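Local coordinates for protein galactitol 1-phosphate 5-dehydrogenase (Escherichia coli, PDB 4UEJ) that oxidises galactitol 1-phosphate to D-tagatose 6-phosphate with NAD+, as a zinc-dependent homodimeric member of the zinc-containing alcohol dehydrogenase family, at residues V4-D9 with I55-E60; A50-I55 with R112-F117; V81-L86 with D107-R112; E324-A329 with G340-I345. One frame throughout, in Å; residues are numbered along the deposited sequence.

Interaction 1: residues V4-D9 with I55-E60; sequences VVNDTD and ITLGHE. With ZN (zinc ion), chain D.
A zinc site, which corresponds to the catalytic one by similarity, is carried at one end of segment 55-60, while the other end is tied to the N-terminal strand. The tie is a single antiparallel bridge in which Asn6 and Ile55 form a hydrogen-bonded pair. Asn6 N gives its hydrogen to Ile55 O at 2.9 Å, nearly along the C=O axis, and Ile55 N returns one to Asn6 O at 3.0 Å, in the carbonyl plane. Beside this bridge Val5 CG2 lies 3.6 Å from Thr56 OG1. Asn6 has CG beside the backbone N (chi1 -53°), which brings Asn6 ND2 across Leu57 to 3.5 Å from Leu57 CD1. Gly58 has backbone angles (phi 116°, psi 102°) at which a CB would collide with the preceding carbonyl O, so glycine suits the place. Beyond it His59 NE2 binds the zinc at 2.1 Å; Cys38 is another ligand of the site. A water 2.0 Å from the metal donates to Glu60 OE2 at 2.6 Å, so the carboxylate serves the second shell. Such a pull, together with the metal charge, would be expected to polarise the water, while the salt bridge from Lys341 to OE1 would favour an ionised Glu60.

Interaction 2: residues A50-I55 with R112-F117; sequences AHYYPI and RRDGGF
The phenol ring of Tyr52 is met on one face by Ile55 CD1, 3.7 Å above the plane and offset toward the rim, and at its edge, in plane, by Arg112 C and Asp114 OD1. Tyr52 reaches out because its CG takes the crowded position between the backbone N and the carbonyl carbon (chi1 60°), so that the ring extends across to the other loop. At its tip Tyr52 OH donates to Asp114 OD1 at 2.8 Å. The ring and carboxylate planes are 33° apart, and the hydroxyl meets OD1 from well above the carboxylate plane. The same oxygen also accepts from Thr56 N and so is held twice, a fitting role for a short, charged side chain between two loops. Ile55 CG1 lies 3.7 Å from Asp114 OD1.

The second flat pair is looser. His51 lies beside the aliphatic part of Arg112, with His51 ND1 4.0 Å from Arg112 CG, and the imidazole stands at a right angle to the guanidinium. The extended Arg112 chain carries its charged end on to Tyr106, whose carbonyl accepts from NH1 and whose ring takes part in a cation-pi contact. Arg113 instead bends at chi3 (-73°): Arg113 NE donates to Asp114 O at 3.1 Å, and NH2 bonds Val122 O.

Both segments are loops of the GroES-like domain, one running from helix 41-46 to strand 60-68 and passing through the cis peptide before Pro54, the other joining strand 107-108 to strand 120-124, on whose Ile121 and Val123 the Arg113 chain packs.

Interaction 3: residues V81-L86 with D107-R112; sequences VACVPL and DFIGSR
Phe108 has its CG anti to the backbone N (chi1 -165°), which lays the ring alongside Pro85, both side chains pointing the same way. Pro85 CB stands over one face in a CH-pi contact, 4.1 Å from the centroid of the Phe108 ring, and Pro85 CG lies 3.7 Å from Phe108 CZ. A proline suits this place, since its rigid, puckered ring holds CB over the aromatic face, with CG near the rim at CZ. Leu86 crosses Phe108 at about a right angle; with CG also anti to N (chi1 171°) and chi2 turned to 75°, Leu86 CB lies 4.0 Å from Phe108 CD2, while Leu86 CD1 comes to 3.5 Å from Asp107 O.

Leu86 and Phe108 form a non-hydrogen-bonded antiparallel pair of a two-stranded sheet, whose connecting loop holds Cys89, Cys92, Cys95 and Cys103, the four ligands of the second zinc. Next to that pair Ile109 N donates to Pro85 O at 2.8 Å in an almost straight bond, although it approaches from above the carbonyl plane.

Ile109 keeps CG1 beside the backbone N and extends chi2, so Ile109 CD1 runs to Cys83 SG at 3.8 Å; Cys83, whose CB bond points toward the other segment, has SG anti to its own N. Phe108 O accepts from both Ser111 N and Arg112 N. On the active-site side, the Phe108 ring meets His59 edge-to-face, and a bound glycerol lies about 4 Å from its side chain.

Interaction 4: residues E324-A329 with G340-I345; sequences ESFAQA and GKVLLI
Phe326 projects from its helix straight at the C-terminal strand, and Phe326 CB already touches it, 3.7 Å from Leu344 CD1. The CB-CG bond runs anti to the backbone N (chi1 174°), which points the ring away from the helix and turns one face to Leu344. Phe326 CG sits 3.7 Å from Leu344 CB. Further out, Phe326 CD1 makes the closest approach, 3.4 Å from Leu344 N, and also lies 3.6 Å from Val342 CG1. CE1 lies near the same peptide nitrogen and the same valine methyl, CD2 stands beside Leu344 CB and Leu344 CD1, and Phe326 CZ at the tip is 4.2 Å from Leu344 CB. One face is thus met by Leu344 CB in a CH-pi contact, 3.7 Å from the centroid of the Phe326 ring and 16° off its normal. Val342 O lies in plane at the ring edge.

Phenylalanine suits this place because one flat face receives the Leu344 CB methylene, while CD1 reaches the strand backbone and the Val342 methyl. One turn further along the helix, Ala329 CB lies 4.0 Å from Val342 CG1; its small side chain is consistent with the close approach of the helix. The axes of helix 324-329 and strand 341-344 come within 8.3 Å and run roughly antiparallel, at 151°. Such geometry is characteristic of a beta-alpha-beta crossover: strand 317-321 leads into helix 323-333, which covers the sheet and returns the chain to strand 341-344, lying parallel beside the first.

How the interactions relate
Interactions 1 and 2 have centres only 5 Å apart, share Ile55, and are stitched by Thr56 O to Gly115 N at 2.7 Å and Gly58 O to Gly116 N at 2.8 Å, which tie the loop leading to His59 to the 112-117 loop. Interaction 3 also reaches the same site: the Phe108 side chain is about 4 Å from that of His59 and about 6 Å from a zinc. It is nested within the chain loop closed by interaction 2 and shares Arg112 with it. Interaction 4 does not touch interaction 3, but its Phe326 CD2 lies 3.8 Å from Val4 CG2 of interaction 1, and its Leu344 CD2 lies 3.6 Å from Phe117 CA of interaction 2. Its Lys341 reaches Glu60 beside the metal.

Interaction 1: residues V4-D9 with I55-E60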
loop_
_atom_site.group_PDB
_atom_site.type_symbol
_atom_site.label_atom_id
_atom_site.label_comp_id
_atom_site.label_asym_id
_atom_site.label_seq_id
_atom_site.Cartn_x
_atom_site.Cartn_y
_atom_site.Cartn_z
ATOM N N VAL A 4 28.582 26.233 -1.777
ATOM C CA VAL A 4 28.470 25.752 -0.411
ATOM C C VAL A 4 28.873 24.286 -0.365
ATOM O O VAL A 4 28.343 23.461 -1.107
ATOM C CB VAL A 4 27.054 25.917 0.147
ATOM C CG1 VAL A 4 27.026 25.539 1.621
ATOM C CG2 VAL A 4 26.586 27.345 -0.036
ATOM N N VAL A 5 29.826 23.971 0.499
ATOM C CA VAL A 5 30.315 22.609 0.616
ATOM C C VAL A 5 30.079 22.072 2.022
ATOM O O VAL A 5 30.479 22.690 3.009
ATOM C CB VAL A 5 31.816 22.524 0.273
ATOM C CG1 VAL A 5 32.292 21.095 0.362
ATOM C CG2 VAL A 5 32.071 23.087 -1.120
ATOM N N ASN A 6 29.416 20.924 2.108
ATOM C CA ASN A 6 29.181 20.268 3.386
ATOM C C ASN A 6 30.174 19.150 3.614
ATOM O O ASN A 6 30.441 18.356 2.709
ATOM C CB ASN A 6 27.763 19.709 3.452
ATOM C CG ASN A 6 26.728 20.745 3.127
ATOM O OD1 ASN A 6 26.336 21.536 3.983
ATOM N ND2 ASN A 6 26.278 20.758 1.880
ATOM N N ASP A 7 30.727 19.088 4.821
ATOM C CA ASP A 7 31.620 17.992 5.163
ATOM C C ASP A 7 31.048 17.172 6.310
ATOM O O ASP A 7 30.015 17.523 6.882
ATOM C CB ASP A 7 33.009 18.510 5.527
ATOM C CG ASP A 7 34.106 17.580 5.052
ATOM O OD1 ASP A 7 34.183 16.439 5.558
ATOM O OD2 ASP A 7 34.873 17.982 4.152
ATOM N N THR A 8 31.727 16.072 6.622
ATOM C CA THR A 8 31.313 15.156 7.679
ATOM C C THR A 8 31.032 15.897 8.986
ATOM O O THR A 8 31.711 16.872 9.309
ATOM C CB THR A 8 32.391 14.074 7.920
ATOM O OG1 THR A 8 32.650 13.377 6.695
ATOM C CG2 THR A 8 31.946 13.076 8.978
ATOM N N ASP A 9 30.004 15.444 9.701
ATOM C CA ASP A 9 29.658 15.942 11.032
ATOM C C ASP A 9 29.167 17.390 11.042
ATOM O O ASP A 9 29.408 18.129 11.997
ATOM C CB ASP A 9 30.851 15.799 11.981
ATOM C CG ASP A 9 31.210 14.352 12.244
ATOM O OD1 ASP A 9 30.288 13.543 12.479
ATOM O OD2 ASP A 9 32.416 14.025 12.211
ATOM N N ILE A 55 30.741 17.431 -0.159
ATOM C CA ILE A 55 29.715 17.393 -1.187
ATOM C C ILE A 55 29.082 18.766 -1.327
ATOM O O ILE A 55 29.003 19.520 -0.360
ATOM C CB ILE A 55 28.634 16.330 -0.862
ATOM C CG1 ILE A 55 27.698 16.103 -2.049
ATOM C CG2 ILE A 55 27.849 16.713 0.386
ATOM C CD1 ILE A 55 26.734 14.926 -1.845
ATOM N N THR A 56 28.667 19.108 -2.540
ATOM C CA THR A 56 27.874 20.309 -2.741
ATOM C C THR A 56 26.458 19.877 -3.084
ATOM O O THR A 56 26.229 19.181 -4.077
ATOM C CB THR A 56 28.458 21.212 -3.845
ATOM O OG1 THR A 56 29.731 21.716 -3.417
ATOM C CG2 THR A 56 27.530 22.389 -4.127
ATOM N N LEU A 57 25.506 20.267 -2.244
ATOM C CA LEU A 57 24.124 19.842 -2.428
ATOM C C LEU A 57 23.347 20.819 -3.315
ATOM O O LEU A 57 23.912 21.761 -3.875
ATOM C CB LEU A 57 23.437 19.696 -1.065
ATOM C CG LEU A 57 24.082 18.706 -0.084
ATOM C CD1 LEU A 57 23.404 18.760 1.290
ATOM C CD2 LEU A 57 24.047 17.301 -0.647
ATOM N N GLY A 58 22.047 20.586 -3.434
ATOM C CA GLY A 58 21.173 21.484 -4.169
ATOM C C GLY A 58 20.535 20.864 -5.405
ATOM O O GLY A 58 21.187 20.756 -6.452
ATOM N N HIS A 59 19.262 20.487 -5.301
ATOM C CA HIS A 59 18.552 19.925 -6.451
ATOM C C HIS A 59 17.238 20.635 -6.763
ATOM O O HIS A 59 16.398 20.117 -7.508
ATOM C CB HIS A 59 18.290 18.428 -6.244
ATOM C CG HIS A 59 17.463 18.103 -5.039
ATOM N ND1 HIS A 59 18.003 17.968 -3.779
ATOM C CD2 HIS A 59 16.139 17.851 -4.910
ATOM C CE1 HIS A 59 17.044 17.653 -2.922
ATOM N NE2 HIS A 59 15.906 17.579 -3.585
ATOM N N GLU A 60 17.074 21.824 -6.197
ATOM C CA GLU A 60 15.866 22.618 -6.356
ATOM C C GLU A 60 16.306 23.991 -6.800
ATOM O O GLU A 60 16.389 24.904 -5.980
ATOM C CB GLU A 60 15.087 22.735 -5.041
ATOM C CG GLU A 60 14.657 21.434 -4.391
ATOM C CD GLU A 60 13.948 21.674 -3.063
ATOM O OE1 GLU A 60 14.096 22.783 -2.506
ATOM O OE2 GLU A 60 13.224 20.771 -2.581
HETATM ZN ZN ZN D . 13.977 17.124 -2.922
HETATM O O HOH W 1 12.628 18.481 -3.534
#

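Interaction 2: residues A50-I55 with R112-F117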
loop_
_atom_site.group_PDB
_atom_site.type_symbol
_atom_site.label_atom_id
_atom_site.label_comp_id
_atom_site.label_asym_id
_atom_site.label_seq_id
_atom_site.Cartn_x
_atom_site.Cartn_y
_atom_site.Cartn_z
ATOM N N ALA A 50 24.820 11.872 3.523
ATOM C CA ALA A 50 25.181 12.057 2.123
ATOM C C ALA A 50 25.995 10.867 1.630
ATOM O O ALA A 50 26.648 10.186 2.419
ATOM C CB ALA A 50 25.961 13.353 1.931
ATOM N N HIS A 51 25.965 10.630 0.322
ATOM C CA HIS A 51 26.708 9.519 -0.272
ATOM C C HIS A 51 28.224 9.705 -0.184
ATOM O O HIS A 51 28.983 8.734 -0.218
ATOM C CB HIS A 51 26.292 9.333 -1.730
ATOM C CG HIS A 51 24.920 8.765 -1.894
ATOM N ND1 HIS A 51 23.891 9.459 -2.495
ATOM C CD2 HIS A 51 24.401 7.568 -1.529
ATOM C CE1 HIS A 51 22.802 8.713 -2.501
ATOM N NE2 HIS A 51 23.085 7.561 -1.919
ATOM N N TYR A 52 28.665 10.952 -0.068
ATOM C CA TYR A 52 30.088 11.233 0.057
ATOM C C TYR A 52 30.322 12.620 0.645
ATOM O O TYR A 52 29.438 13.480 0.606
ATOM C CB TYR A 52 30.786 11.110 -1.306
ATOM C CG TYR A 52 30.250 12.056 -2.358
ATOM C CD1 TYR A 52 29.181 11.693 -3.168
ATOM C CD2 TYR A 52 30.809 13.318 -2.535
ATOM C CE1 TYR A 52 28.676 12.569 -4.129
ATOM C CE2 TYR A 52 30.318 14.197 -3.488
ATOM C CZ TYR A 52 29.256 13.819 -4.284
ATOM O OH TYR A 52 28.773 14.700 -5.231
ATOM N N TYR A 53 31.518 12.816 1.192
ATOM C CA TYR A 53 31.969 14.117 1.668
ATOM C C TYR A 53 33.400 14.349 1.191
ATOM O O TYR A 53 34.184 13.404 1.103
ATOM C CB TYR A 53 31.888 14.211 3.196
ATOM C CG TYR A 53 30.487 14.062 3.730
ATOM C CD1 TYR A 53 29.613 15.142 3.753
ATOM C CD2 TYR A 53 30.029 12.836 4.194
ATOM C CE1 TYR A 53 28.326 15.009 4.236
ATOM C CE2 TYR A 53 28.741 12.688 4.674
ATOM C CZ TYR A 53 27.895 13.779 4.697
ATOM O OH TYR A 53 26.612 13.639 5.172
ATOM N N PRO A 54 33.742 15.605 0.866
ATOM C CA PRO A 54 32.850 16.771 0.863
ATOM C C PRO A 54 31.860 16.730 -0.292
ATOM O O PRO A 54 32.115 16.054 -1.285
ATOM C CB PRO A 54 33.816 17.945 0.707
ATOM C CG PRO A 54 34.988 17.364 -0.013
ATOM C CD PRO A 54 35.124 15.968 0.509
ATOM N N ILE A 55 30.741 17.431 -0.159
ATOM C CA ILE A 55 29.715 17.393 -1.187
ATOM C C ILE A 55 29.082 18.766 -1.327
ATOM O O ILE A 55 29.003 19.520 -0.360
ATOM C CB ILE A 55 28.634 16.330 -0.862
ATOM C CG1 ILE A 55 27.698 16.103 -2.049
ATOM C CG2 ILE A 55 27.849 16.713 0.386
ATOM C CD1 ILE A 55 26.734 14.926 -1.845
ATOM N N ARG A 112 24.016 12.372 -5.741
ATOM C CA ARG A 112 24.999 11.417 -6.245
ATOM C C ARG A 112 26.148 12.112 -6.985
ATOM O O ARG A 112 27.208 11.525 -7.193
ATOM C CB ARG A 112 24.323 10.385 -7.150
ATOM C CG ARG A 112 23.298 9.528 -6.423
ATOM C CD ARG A 112 22.713 8.436 -7.300
ATOM N NE ARG A 112 21.711 7.664 -6.566
ATOM C CZ ARG A 112 21.170 6.527 -6.998
ATOM N NH1 ARG A 112 21.521 6.024 -8.174
ATOM N NH2 ARG A 112 20.266 5.896 -6.257
ATOM N N ARG A 113 25.913 13.358 -7.390
ATOM C CA ARG A 113 26.947 14.242 -7.919
ATOM C C ARG A 113 26.703 15.616 -7.304
ATOM O O ARG A 113 25.628 15.857 -6.762
ATOM C CB ARG A 113 26.903 14.328 -9.451
ATOM C CG ARG A 113 25.556 14.812 -9.993
ATOM C CD ARG A 113 25.680 15.475 -11.362
ATOM N NE ARG A 113 26.304 16.796 -11.277
ATOM C CZ ARG A 113 26.513 17.587 -12.322
ATOM N NH1 ARG A 113 26.149 17.191 -13.536
ATOM N NH2 ARG A 113 27.093 18.767 -12.156
ATOM N N ASP A 114 27.692 16.502 -7.385
ATOM C CA ASP A 114 27.556 17.837 -6.808
ATOM C C ASP A 114 26.424 18.614 -7.480
ATOM O O ASP A 114 26.100 18.389 -8.650
ATOM C CB ASP A 114 28.876 18.602 -6.904
ATOM C CG ASP A 114 29.889 18.135 -5.874
ATOM O OD1 ASP A 114 29.507 17.344 -4.982
ATOM O OD2 ASP A 114 31.058 18.557 -5.945
ATOM N N GLY A 115 25.808 19.515 -6.724
ATOM C CA GLY A 115 24.601 20.171 -7.183
ATOM C C GLY A 115 24.627 21.688 -7.166
ATOM O O GLY A 115 25.672 22.317 -7.289
ATOM N N GLY A 116 23.449 22.266 -6.971
ATOM C CA GLY A 116 23.205 23.658 -7.301
ATOM C C GLY A 116 23.425 24.738 -6.252
ATOM O O GLY A 116 23.027 25.880 -6.468
ATOM N N PHE A 117 24.048 24.396 -5.128
ATOM C CA PHE A 117 24.498 25.427 -4.191
ATOM C C PHE A 117 25.826 25.973 -4.690
ATOM O O PHE A 117 26.869 25.825 -4.040
ATOM C CB PHE A 117 24.620 24.879 -2.764
ATOM C CG PHE A 117 23.307 24.448 -2.180
ATOM C CD1 PHE A 117 22.123 24.999 -2.642
ATOM C CD2 PHE A 117 23.250 23.485 -1.182
ATOM C CE1 PHE A 117 20.903 24.585 -2.117
ATOM C CE2 PHE A 117 22.035 23.075 -0.653
ATOM C CZ PHE A 117 20.863 23.627 -1.114
#

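Interaction 3: residues V81-L86 with D107-R112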
loop_
_atom_site.group_PDB
_atom_site.type_symbol
_atom_site.label_atom_id
_atom_site.label_comp_id
_atom_site.label_asym_id
_atom_site.label_seq_id
_atom_site.Cartn_x
_atom_site.Cartn_y
_atom_site.Cartn_z
ATOM N N VAL A 81 15.857 28.287 -17.079
ATOM C CA VAL A 81 15.620 26.864 -16.861
ATOM C C VAL A 81 15.484 26.527 -15.381
ATOM O O VAL A 81 15.983 27.250 -14.516
ATOM C CB VAL A 81 16.760 25.992 -17.451
ATOM C CG1 VAL A 81 16.794 26.099 -18.964
ATOM C CG2 VAL A 81 18.100 26.389 -16.847
ATOM N N ALA A 82 14.784 25.432 -15.102
ATOM C CA ALA A 82 14.862 24.775 -13.802
ATOM C C ALA A 82 15.665 23.508 -13.971
ATOM O O ALA A 82 15.674 22.934 -15.045
ATOM C CB ALA A 82 13.480 24.445 -13.262
ATOM N N CYS A 83 16.324 23.064 -12.910
ATOM C CA CYS A 83 17.042 21.803 -12.964
ATOM C C CYS A 83 16.107 20.603 -12.819
ATOM O O CYS A 83 15.230 20.599 -11.963
ATOM C CB CYS A 83 18.099 21.760 -11.874
ATOM S SG CYS A 83 19.009 20.223 -11.801
ATOM N N VAL A 84 16.318 19.604 -13.676
ATOM C CA VAL A 84 15.709 18.287 -13.555
ATOM C C VAL A 84 16.817 17.392 -13.016
ATOM O O VAL A 84 17.690 16.977 -13.768
ATOM C CB VAL A 84 15.193 17.768 -14.903
ATOM C CG1 VAL A 84 14.508 16.409 -14.740
ATOM C CG2 VAL A 84 14.250 18.776 -15.526
ATOM N N PRO A 85 16.828 17.151 -11.697
ATOM C CA PRO A 85 18.087 16.682 -11.104
ATOM C C PRO A 85 18.406 15.205 -11.329
ATOM O O PRO A 85 19.575 14.839 -11.251
ATOM C CB PRO A 85 17.898 16.971 -9.608
ATOM C CG PRO A 85 16.386 16.998 -9.408
ATOM C CD PRO A 85 15.853 17.599 -10.682
ATOM N N LEU A 86 17.395 14.388 -11.603
ATOM C CA LEU A 86 17.609 12.957 -11.867
ATOM C C LEU A 86 18.129 12.749 -13.269
ATOM O O LEU A 86 17.602 13.332 -14.211
ATOM C CB LEU A 86 16.305 12.169 -11.691
ATOM C CG LEU A 86 16.411 10.704 -12.163
ATOM C CD1 LEU A 86 17.183 10.003 -11.143
ATOM C CD2 LEU A 86 15.083 10.042 -12.366
ATOM N N ASP A 107 21.970 9.017 -12.042
ATOM C CA ASP A 107 22.703 10.059 -11.340
ATOM C C ASP A 107 21.692 11.005 -10.723
ATOM O O ASP A 107 20.524 11.023 -11.109
ATOM C CB ASP A 107 23.638 10.817 -12.284
ATOM C CG ASP A 107 24.855 11.383 -11.575
ATOM O OD1 ASP A 107 24.872 11.416 -10.319
ATOM O OD2 ASP A 107 25.799 11.793 -12.281
ATOM N N PHE A 108 22.121 11.777 -9.740
ATOM C CA PHE A 108 21.205 12.736 -9.152
ATOM C C PHE A 108 21.964 13.975 -8.729
ATOM O O PHE A 108 22.859 13.913 -7.889
ATOM C CB PHE A 108 20.457 12.135 -7.963
ATOM C CG PHE A 108 19.266 12.933 -7.564
ATOM C CD1 PHE A 108 19.390 14.005 -6.695
ATOM C CD2 PHE A 108 18.022 12.643 -8.090
ATOM C CE1 PHE A 108 18.290 14.755 -6.345
ATOM C CE2 PHE A 108 16.938 13.388 -7.752
ATOM C CZ PHE A 108 17.059 14.439 -6.868
ATOM N N ILE A 109 21.614 15.094 -9.349
ATOM C CA ILE A 109 22.275 16.356 -9.080
ATOM C C ILE A 109 21.961 16.791 -7.647
ATOM O O ILE A 109 20.803 16.943 -7.276
ATOM C CB ILE A 109 21.832 17.409 -10.106
ATOM C CG1 ILE A 109 22.377 17.025 -11.486
ATOM C CG2 ILE A 109 22.255 18.818 -9.688
ATOM C CD1 ILE A 109 21.585 17.619 -12.626
ATOM N N GLY A 110 23.002 16.952 -6.839
ATOM C CA GLY A 110 22.836 17.353 -5.455
ATOM C C GLY A 110 22.735 16.194 -4.482
ATOM O O GLY A 110 22.408 16.385 -3.311
ATOM N N SER A 111 23.021 14.985 -4.951
ATOM C CA SER A 111 23.018 13.825 -4.065
ATOM C C SER A 111 24.085 12.819 -4.492
ATOM O O SER A 111 24.966 12.462 -3.706
ATOM C CB SER A 111 21.640 13.163 -4.042
ATOM O OG SER A 111 21.625 12.038 -3.174
ATOM N N ARG A 112 24.016 12.372 -5.741
ATOM C CA ARG A 112 24.999 11.417 -6.245
ATOM C C ARG A 112 26.148 12.112 -6.985
ATOM O O ARG A 112 27.208 11.525 -7.193
ATOM C CB ARG A 112 24.323 10.385 -7.150
ATOM C CG ARG A 112 23.298 9.528 -6.423
ATOM C CD ARG A 112 22.713 8.436 -7.300
ATOM N NE ARG A 112 21.711 7.664 -6.566
ATOM C CZ ARG A 112 21.170 6.527 -6.998
ATOM N NH1 ARG A 112 21.521 6.024 -8.174
ATOM N NH2 ARG A 112 20.266 5.896 -6.257
#

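Interaction 4: residues E324-A329 with G340-I345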
loop_
_atom_site.group_PDB
_atom_site.type_symbol
_atom_site.label_atom_id
_atom_site.label_comp_id
_atom_site.label_asym_id
_atom_site.label_seq_id
_atom_site.Cartn_x
_atom_site.Cartn_y
_atom_site.Cartn_z
ATOM N N GLU A 324 27.343 33.308 2.109
ATOM C CA GLU A 324 27.597 33.347 3.544
ATOM C C GLU A 324 26.290 33.355 4.336
ATOM O O GLU A 324 26.134 32.606 5.303
ATOM C CB GLU A 324 28.449 34.564 3.909
ATOM C CG GLU A 324 29.770 34.642 3.153
ATOM C CD GLU A 324 30.797 33.620 3.621
ATOM O OE1 GLU A 324 30.511 32.853 4.568
ATOM O OE2 GLU A 324 31.904 33.590 3.041
ATOM N N SER A 325 25.353 34.198 3.911
ATOM C CA SER A 325 24.058 34.314 4.566
ATOM C C SER A 325 23.347 32.971 4.562
ATOM O O SER A 325 22.812 32.529 5.577
ATOM C CB SER A 325 23.200 35.375 3.870
ATOM O OG SER A 325 21.907 35.458 4.437
ATOM N N PHE A 326 23.368 32.320 3.405
ATOM C CA PHE A 326 22.716 31.030 3.228
ATOM C C PHE A 326 23.388 29.967 4.103
ATOM O O PHE A 326 22.714 29.190 4.783
ATOM C CB PHE A 326 22.747 30.639 1.748
ATOM C CG PHE A 326 22.230 29.254 1.464
ATOM C CD1 PHE A 326 20.876 29.025 1.313
ATOM C CD2 PHE A 326 23.107 28.190 1.326
ATOM C CE1 PHE A 326 20.400 27.746 1.042
ATOM C CE2 PHE A 326 22.644 26.915 1.058
ATOM C CZ PHE A 326 21.290 26.691 0.915
ATOM N N ALA A 327 24.716 29.950 4.095
ATOM C CA ALA A 327 25.470 28.978 4.877
ATOM C C ALA A 327 25.130 29.069 6.362
ATOM O O ALA A 327 24.932 28.053 7.019
ATOM C CB ALA A 327 26.961 29.165 4.660
ATOM N N GLN A 328 25.043 30.284 6.889
ATOM C CA GLN A 328 24.736 30.450 8.305
ATOM C C GLN A 328 23.294 30.037 8.612
ATOM O O GLN A 328 23.020 29.462 9.667
ATOM C CB GLN A 328 24.977 31.892 8.750
ATOM C CG GLN A 328 24.899 32.072 10.257
ATOM C CD GLN A 328 25.876 31.178 11.004
ATOM O OE1 GLN A 328 27.060 31.123 10.677
ATOM N NE2 GLN A 328 25.378 30.467 12.010
ATOM N N ALA A 329 22.382 30.329 7.687
ATOM C CA ALA A 329 20.986 29.923 7.832
ATOM C C ALA A 329 20.881 28.407 7.925
ATOM O O ALA A 329 20.136 27.872 8.744
ATOM C CB ALA A 329 20.147 30.440 6.663
ATOM N N GLY A 340 11.129 27.035 6.991
ATOM C CA GLY A 340 10.464 27.356 5.743
ATOM C C GLY A 340 11.529 27.192 4.679
ATOM O O GLY A 340 12.626 26.728 4.989
ATOM N N LYS A 341 11.228 27.572 3.441
ATOM C CA LYS A 341 12.196 27.404 2.359
ATOM C C LYS A 341 13.352 28.375 2.521
ATOM O O LYS A 341 13.167 29.593 2.543
ATOM C CB LYS A 341 11.539 27.592 0.993
ATOM C CG LYS A 341 12.506 27.419 -0.180
ATOM C CD LYS A 341 13.166 26.036 -0.194
ATOM C CE LYS A 341 12.114 24.931 -0.328
ATOM N NZ LYS A 341 12.704 23.572 -0.491
ATOM N N VAL A 342 14.548 27.822 2.663
ATOM C CA VAL A 342 15.757 28.618 2.685
ATOM C C VAL A 342 16.342 28.660 1.276
ATOM O O VAL A 342 16.718 27.628 0.725
ATOM C CB VAL A 342 16.780 28.040 3.670
ATOM C CG1 VAL A 342 18.076 28.847 3.641
ATOM C CG2 VAL A 342 16.188 28.007 5.078
ATOM N N LEU A 343 16.394 29.848 0.683
ATOM C CA LEU A 343 16.905 29.981 -0.677
ATOM C C LEU A 343 18.303 30.564 -0.709
ATOM O O LEU A 343 18.592 31.545 -0.032
ATOM C CB LEU A 343 15.992 30.863 -1.520
ATOM C CG LEU A 343 14.615 30.334 -1.891
ATOM C CD1 LEU A 343 13.831 31.431 -2.607
ATOM C CD2 LEU A 343 14.767 29.094 -2.758
ATOM N N LEU A 344 19.162 29.946 -1.508
ATOM C CA LEU A 344 20.419 30.563 -1.891
ATOM C C LEU A 344 20.176 31.409 -3.132
ATOM O O LEU A 344 19.654 30.920 -4.142
ATOM C CB LEU A 344 21.490 29.508 -2.161
ATOM C CG LEU A 344 22.792 30.010 -2.785
ATOM C CD1 LEU A 344 23.580 30.885 -1.826
ATOM C CD2 LEU A 344 23.635 28.839 -3.229
ATOM N N ILE A 345 20.526 32.686 -3.035
ATOM C CA ILE A 345 20.425 33.618 -4.148
ATOM C C ILE A 345 21.818 34.172 -4.457
ATOM O O ILE A 345 22.243 35.162 -3.848
ATOM C CB ILE A 345 19.439 34.781 -3.822
ATOM C CG1 ILE A 345 18.069 34.234 -3.394
ATOM C CG2 ILE A 345 19.311 35.746 -4.999
ATOM C CD1 ILE A 345 17.405 33.332 -4.419
#